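Long-range contacts in putative methyl-accepting chemotaxis signal transduction protein (Campylobacter jejuni, PDB 6W3V), which probably serves as a chemotaxis receptor that senses amino acids through a Cache-type (PDC) sensor domain, which here holds a bound phenylalanine: residues L79-G84 against L157-P162; G84-K89 against D109-D114. One frame throughout, in Å; residues are numbered along the deposited sequence.

Contact 1 of 2, residues L79-G84 against L157-P162; sequences LNVYLG and LGVDIP. With PHE (phenylalanine), chain C.
Y82 swings its ring back across its partner strand because CG lies between the backbone N and the carbonyl carbon (chi1 43°), while D160, with CG beside its own backbone N (chi1 -66°), raises a carboxylate toward the same spot. The two sit on neighbouring antiparallel strands, 80-84 and 152-162, in the central sheet of a PDC (Cache) sensor domain, and illustrate how such a sheet can supply the floor of a ligand pocket. The backbone ladder is regular around Y82 and G158, a hydrogen-bonded pair in which G158 N reaches Y82 O at 2.8 Å. G158 has no side chain to obstruct the tyrosine, and its CA makes a CH-pi contact with the ring centroid at 3.9 Å. Over the opposite face the bound phenylalanine presents the CD2 edge of its steeply tilted ring, CD2 lying 3.7 Å from Y82 CZ, so the phenol has sheet backbone on one face and ligand on the other. W115 adds an edge-to-face partner. The rotation of the phenol is further fixed at its hydroxyl, since Y82 OH donates to D160 OD1 at 2.7 Å on the syn side, with ring and carboxylate planes 68° apart. That same oxygen is also bonded by T142. On the other face of the sheet, V81 CG1 touches L157 CD1 at 4.2 Å, and both side chains pack on L43 of the long helix 4-48. The second carboxylate oxygen serves the ligand: D160 OD2 receives the phenylalanine N at 2.7 Å, and a negative charge here would favour a protonated ligand amine. N80, which also bonds D133, steadies that oxygen, its ND2 approaching the anti lone pair of D160 OD2 at 3.0 Å.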
loop_
_atom_site.group_PDB
_atom_site.type_symbol
_atom_site.label_atom_id
_atom_site.label_comp_id
_atom_site.label_asym_id
_atom_site.label_seq_id
_atom_site.Cartn_x
_atom_site.Cartn_y
_atom_site.Cartn_z
ATOM N N LEU A 79 10.092 -5.483 6.914
ATOM C CA LEU A 79 10.315 -6.917 6.897
ATOM C C LEU A 79 11.652 -7.223 6.255
ATOM O O LEU A 79 12.383 -8.050 6.755
ATOM C CB LEU A 79 9.176 -7.616 6.151
ATOM C CG LEU A 79 9.144 -9.118 6.375
ATOM C CD1 LEU A 79 8.782 -9.407 7.844
ATOM C CD2 LEU A 79 8.188 -9.822 5.420
ATOM N N ASN A 80 11.924 -6.592 5.128
ATOM C CA ASN A 80 13.160 -6.800 4.371
ATOM C C ASN A 80 13.534 -5.473 3.761
ATOM O O ASN A 80 12.660 -4.722 3.350
ATOM C CB ASN A 80 12.970 -7.790 3.213
ATOM C CG ASN A 80 12.575 -9.198 3.620
ATOM O OD1 ASN A 80 13.309 -9.888 4.348
ATOM N ND2 ASN A 80 11.394 -9.619 3.174
ATOM N N VAL A 81 14.847 -5.210 3.644
ATOM C CA VAL A 81 15.373 -4.106 2.910
ATOM C C VAL A 81 16.576 -4.643 2.134
ATOM O O VAL A 81 17.397 -5.364 2.708
ATOM C CB VAL A 81 15.776 -2.919 3.796
ATOM C CG1 VAL A 81 16.420 -1.809 3.026
ATOM C CG2 VAL A 81 14.600 -2.406 4.614
ATOM N N TYR A 82 16.660 -4.342 0.835
ATOM C CA TYR A 82 17.632 -5.012 0.011
ATOM C C TYR A 82 18.050 -4.125 -1.153
ATOM O O TYR A 82 17.373 -3.218 -1.587
ATOM C CB TYR A 82 17.099 -6.364 -0.475
ATOM C CG TYR A 82 15.653 -6.367 -0.946
ATOM C CD1 TYR A 82 14.613 -6.572 -0.033
ATOM C CD2 TYR A 82 15.294 -6.115 -2.258
ATOM C CE1 TYR A 82 13.304 -6.543 -0.415
ATOM C CE2 TYR A 82 13.970 -6.062 -2.651
ATOM C CZ TYR A 82 12.967 -6.354 -1.735
ATOM O OH TYR A 82 11.671 -6.325 -2.165
ATOM N N LEU A 83 19.217 -4.483 -1.705
ATOM C CA LEU A 83 19.783 -3.813 -2.885
ATOM C C LEU A 83 20.205 -4.858 -3.900
ATOM O O LEU A 83 21.129 -5.647 -3.628
ATOM C CB LEU A 83 20.990 -2.952 -2.496
ATOM C CG LEU A 83 21.655 -2.165 -3.634
ATOM C CD1 LEU A 83 20.726 -1.118 -4.230
ATOM C CD2 LEU A 83 22.972 -1.529 -3.211
ATOM N N GLY A 84 19.518 -4.907 -5.026
ATOM C CA GLY A 84 19.818 -5.853 -6.082
ATOM C C GLY A 84 20.713 -5.264 -7.141
ATOM O O GLY A 84 20.500 -4.142 -7.581
ATOM N N LEU A 157 16.978 -0.711 -5.123
ATOM C CA LEU A 157 16.630 -0.798 -3.707
ATOM C C LEU A 157 15.180 -1.304 -3.580
ATOM O O LEU A 157 14.328 -0.895 -4.348
ATOM C CB LEU A 157 16.679 0.618 -3.120
ATOM C CG LEU A 157 16.251 0.772 -1.666
ATOM C CD1 LEU A 157 17.144 0.049 -0.710
ATOM C CD2 LEU A 157 16.198 2.260 -1.374
ATOM N N GLY A 158 14.966 -2.192 -2.620
ATOM C CA GLY A 158 13.625 -2.590 -2.268
ATOM C C GLY A 158 13.406 -2.586 -0.784
ATOM O O GLY A 158 14.291 -2.900 0.011
ATOM N N VAL A 159 12.174 -2.207 -0.425
ATOM C CA VAL A 159 11.738 -2.089 0.952
ATOM C C VAL A 159 10.382 -2.809 1.071
ATOM O O VAL A 159 9.444 -2.479 0.320
ATOM C CB VAL A 159 11.571 -0.626 1.373
ATOM C CG1 VAL A 159 10.929 -0.557 2.762
ATOM C CG2 VAL A 159 12.876 0.118 1.328
ATOM N N ASP A 160 10.316 -3.842 1.903
ATOM C CA ASP A 160 9.083 -4.642 2.091
ATOM C C ASP A 160 8.429 -4.252 3.402
ATOM O O ASP A 160 9.024 -4.430 4.475
ATOM C CB ASP A 160 9.393 -6.136 2.162
ATOM C CG ASP A 160 9.940 -6.724 0.857
ATOM O OD1 ASP A 160 9.868 -6.056 -0.203
ATOM O OD2 ASP A 160 10.383 -7.889 0.945
ATOM N N ILE A 161 7.194 -3.783 3.296
ATOM C CA ILE A 161 6.393 -3.454 4.456
ATOM C C ILE A 161 5.220 -4.428 4.513
ATOM O O ILE A 161 4.581 -4.654 3.490
ATOM C CB ILE A 161 5.855 -2.025 4.354
ATOM C CG1 ILE A 161 6.973 -0.989 4.143
ATOM C CG2 ILE A 161 5.024 -1.672 5.588
ATOM C CD1 ILE A 161 7.983 -0.904 5.251
ATOM N N PRO A 162 4.972 -5.074 5.663
ATOM C CA PRO A 162 3.839 -6.003 5.710
ATOM C C PRO A 162 2.535 -5.317 5.338
ATOM O O PRO A 162 2.245 -4.216 5.804
ATOM C CB PRO A 162 3.828 -6.446 7.162
ATOM C CG PRO A 162 5.257 -6.293 7.608
ATOM C CD PRO A 162 5.746 -5.077 6.909
HETATM N N PHE C . 9.835 -9.527 -1.126
HETATM C CA PHE C . 10.932 -9.792 -2.087
HETATM C C PHE C . 10.434 -10.799 -3.113
HETATM O O PHE C . 9.722 -11.738 -2.716
HETATM C CB PHE C . 12.123 -10.393 -1.326
HETATM C CG PHE C . 13.308 -10.665 -2.164
HETATM C CD1 PHE C . 13.373 -11.828 -2.869
HETATM C CD2 PHE C . 14.353 -9.790 -2.199
HETATM C CE1 PHE C . 14.494 -12.140 -3.603
HETATM C CE2 PHE C . 15.436 -10.076 -2.972
HETATM C CZ PHE C . 15.456 -11.202 -3.755
HETATM O OXT PHE C . 10.772 -10.671 -4.306
#

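Contact 2 of 2, residues G84-K89 against D109-D114; sequences GLNNGK and DIKTKD. With PHE (phenylalanine), chain C.
I110 drives its CD1 methyl into the hairpin loop between strands 80-84 and 90-94, stopping 3.6 Å from G84 CA and 3.5 Å from L85 O. Its chi2 of 177° extends the side chain, so the terminal methyl reaches deepest, while the other branch, CG2, turns to the bound ligand and meets the phenylalanine CZ at 3.6 Å. One residue thus packs a type I beta turn, L85 to G88, on one side and borders the ligand pocket on the other. G84, without a side chain, lets the methyl come close to the strand end.

Beyond this buried wedge the contact thins toward solvent and becomes polar. K111, stretched out from the short 3-10 segment 110-112, makes the solvent-side link, its NZ donating to N86 O at 2.8 Å and to N86 OD1 at 3.0 Å. The second bond comes from above the amide plane, and not along a lone pair. Well away from the lysine NZ, a water bridges the backbones, giving a hydrogen bond to G88 O at 2.6 Å and accepting one from I110 N.

Further along, K113 NZ bonds the ligand OXT at 2.9 Å, a pairing of a probably charged amine with a carboxylate. The chemistry implies a division of labour, in which apolar packing and a few polar bonds join the loop to the 3-10 segment while the neighbouring lysine recognises the ligand's acid group.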
loop_
_atom_site.group_PDB
_atom_site.type_symbol
_atom_site.label_atom_id
_atom_site.label_comp_id
_atom_site.label_asym_id
_atom_site.label_seq_id
_atom_site.Cartn_x
_atom_site.Cartn_y
_atom_site.Cartn_z
ATOM N N GLY A 84 19.518 -4.907 -5.026
ATOM C CA GLY A 84 19.818 -5.853 -6.082
ATOM C C GLY A 84 20.713 -5.264 -7.141
ATOM O O GLY A 84 20.500 -4.142 -7.581
ATOM N N LEU A 85 21.726 -6.051 -7.518
ATOM C CA LEU A 85 22.782 -5.647 -8.459
ATOM C C LEU A 85 22.597 -6.260 -9.810
ATOM O O LEU A 85 21.960 -7.299 -9.929
ATOM C CB LEU A 85 24.157 -5.973 -7.899
ATOM C CG LEU A 85 24.469 -5.542 -6.462
ATOM C CD1 LEU A 85 25.896 -5.968 -6.091
ATOM C CD2 LEU A 85 24.293 -4.031 -6.329
ATOM N N ASN A 86 23.137 -5.617 -10.835
ATOM C CA ASN A 86 23.005 -6.094 -12.215
ATOM C C ASN A 86 23.659 -7.451 -12.461
ATOM O O ASN A 86 23.342 -8.071 -13.465
ATOM C CB ASN A 86 23.584 -5.087 -13.201
ATOM C CG ASN A 86 23.356 -5.488 -14.641
ATOM O OD1 ASN A 86 22.230 -5.726 -15.082
ATOM N ND2 ASN A 86 24.470 -5.495 -15.442
ATOM N N ASN A 87 24.517 -7.931 -11.566
ATOM C CA ASN A 87 25.056 -9.284 -11.694
ATOM C C ASN A 87 24.145 -10.350 -11.110
ATOM O O ASN A 87 24.497 -11.530 -11.092
ATOM C CB ASN A 87 26.453 -9.372 -11.114
ATOM C CG ASN A 87 26.476 -9.168 -9.592
ATOM O OD1 ASN A 87 25.422 -8.986 -8.979
ATOM N ND2 ASN A 87 27.668 -9.116 -9.007
ATOM N N GLY A 88 22.949 -9.935 -10.640
ATOM C CA GLY A 88 21.983 -10.852 -10.069
ATOM C C GLY A 88 22.061 -11.108 -8.593
ATOM O O GLY A 88 21.239 -11.835 -8.050
ATOM N N LYS A 89 23.074 -10.566 -7.959
ATOM C CA LYS A 89 23.239 -10.737 -6.519
ATOM C C LYS A 89 22.419 -9.651 -5.826
ATOM O O LYS A 89 22.237 -8.570 -6.362
ATOM C CB LYS A 89 24.692 -10.670 -6.122
ATOM C CG LYS A 89 25.519 -11.778 -6.761
ATOM C CD LYS A 89 26.866 -11.898 -6.111
ATOM C CE LYS A 89 27.788 -12.765 -6.990
ATOM N NZ LYS A 89 29.002 -13.066 -6.249
ATOM N N ASP A 109 17.268 -14.920 -7.917
ATOM C CA ASP A 109 16.539 -14.731 -9.200
ATOM C C ASP A 109 15.908 -13.340 -9.386
ATOM O O ASP A 109 14.746 -13.216 -9.822
ATOM C CB ASP A 109 15.461 -15.814 -9.385
ATOM C CG ASP A 109 16.034 -17.218 -9.381
ATOM O OD1 ASP A 109 17.009 -17.466 -10.135
ATOM O OD2 ASP A 109 15.452 -18.092 -8.694
ATOM N N ILE A 110 16.662 -12.290 -9.075
ATOM C CA ILE A 110 16.080 -10.972 -8.859
ATOM C C ILE A 110 15.573 -10.347 -10.123
ATOM O O ILE A 110 14.663 -9.542 -10.111
ATOM C CB ILE A 110 17.016 -10.005 -8.118
ATOM C CG1 ILE A 110 18.236 -9.641 -8.956
ATOM C CG2 ILE A 110 17.405 -10.602 -6.778
ATOM C CD1 ILE A 110 19.146 -8.638 -8.302
ATOM N N LYS A 111 16.121 -10.746 -11.259
ATOM C CA LYS A 111 15.727 -10.113 -12.512
ATOM C C LYS A 111 14.378 -10.610 -13.032
ATOM O O LYS A 111 13.810 -10.034 -13.969
ATOM C CB LYS A 111 16.807 -10.278 -13.578
ATOM C CG LYS A 111 18.045 -9.426 -13.299
ATOM C CD LYS A 111 19.089 -9.510 -14.387
ATOM C CE LYS A 111 20.168 -8.476 -14.194
ATOM N NZ LYS A 111 21.209 -8.537 -15.270
ATOM N N THR A 112 13.809 -11.603 -12.363
ATOM C CA THR A 112 12.478 -12.052 -12.707
ATOM C C THR A 112 11.406 -11.284 -11.923
ATOM O O THR A 112 10.203 -11.498 -12.141
ATOM C CB THR A 112 12.285 -13.544 -12.395
ATOM O OG1 THR A 112 12.226 -13.730 -10.969
ATOM C CG2 THR A 112 13.390 -14.385 -12.989
ATOM N N LYS A 113 11.837 -10.445 -10.974
ATOM C CA LYS A 113 10.886 -9.821 -10.036
ATOM C C LYS A 113 10.330 -8.525 -10.621
ATOM O O LYS A 113 11.055 -7.666 -11.164
ATOM C CB LYS A 113 11.555 -9.549 -8.676
ATOM C CG LYS A 113 12.186 -10.752 -7.997
ATOM C CD LYS A 113 11.158 -11.825 -7.653
ATOM C CE LYS A 113 11.752 -13.090 -7.068
ATOM N NZ LYS A 113 11.973 -12.990 -5.627
ATOM N N ASP A 114 9.033 -8.320 -10.462
ATOM C CA ASP A 114 8.446 -7.054 -10.882
ATOM C C ASP A 114 9.069 -5.852 -10.158
ATOM O O ASP A 114 9.304 -4.797 -10.772
ATOM C CB ASP A 114 6.930 -7.054 -10.657
ATOM C CG ASP A 114 6.215 -8.005 -11.560
ATOM O OD1 ASP A 114 6.734 -8.307 -12.657
ATOM O OD2 ASP A 114 5.075 -8.373 -11.223
HETATM N N PHE C . 9.835 -9.527 -1.126
HETATM C CA PHE C . 10.932 -9.792 -2.087
HETATM C C PHE C . 10.434 -10.799 -3.113
HETATM O O PHE C . 9.722 -11.738 -2.716
HETATM C CB PHE C . 12.123 -10.393 -1.326
HETATM C CG PHE C . 13.308 -10.665 -2.164
HETATM C CD1 PHE C . 13.373 -11.828 -2.869
HETATM C CD2 PHE C . 14.353 -9.790 -2.199
HETATM C CE1 PHE C . 14.494 -12.140 -3.603
HETATM C CE2 PHE C . 15.436 -10.076 -2.972
HETATM C CZ PHE C . 15.456 -11.202 -3.755
HETATM O OXT PHE C . 10.772 -10.671 -4.306
HETATM O O HOH W 1 19.475 -13.264 -9.255
#

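Followed from the N terminus, the chain leaves helix 58-76, runs up strand 80-84 and turns through the hairpin loop into strand 90-94. Contact 2 closes the smaller loop, bringing residues 109-114, just ahead of helix 114-119, back against that turn. Contact 1 closes the larger one when strand 152-162 returns to lie beside strand 80-84. Contact 2 is nested inside contact 1, and the two share G84, with centres about 13 Å apart. One ties neighbouring strands of the sheet together, the other joins the hairpin loop after strand 80-84 to the segment leading into a helix. Both contacts reach the bound phenylalanine, so the two loop closures converge on one ligand site.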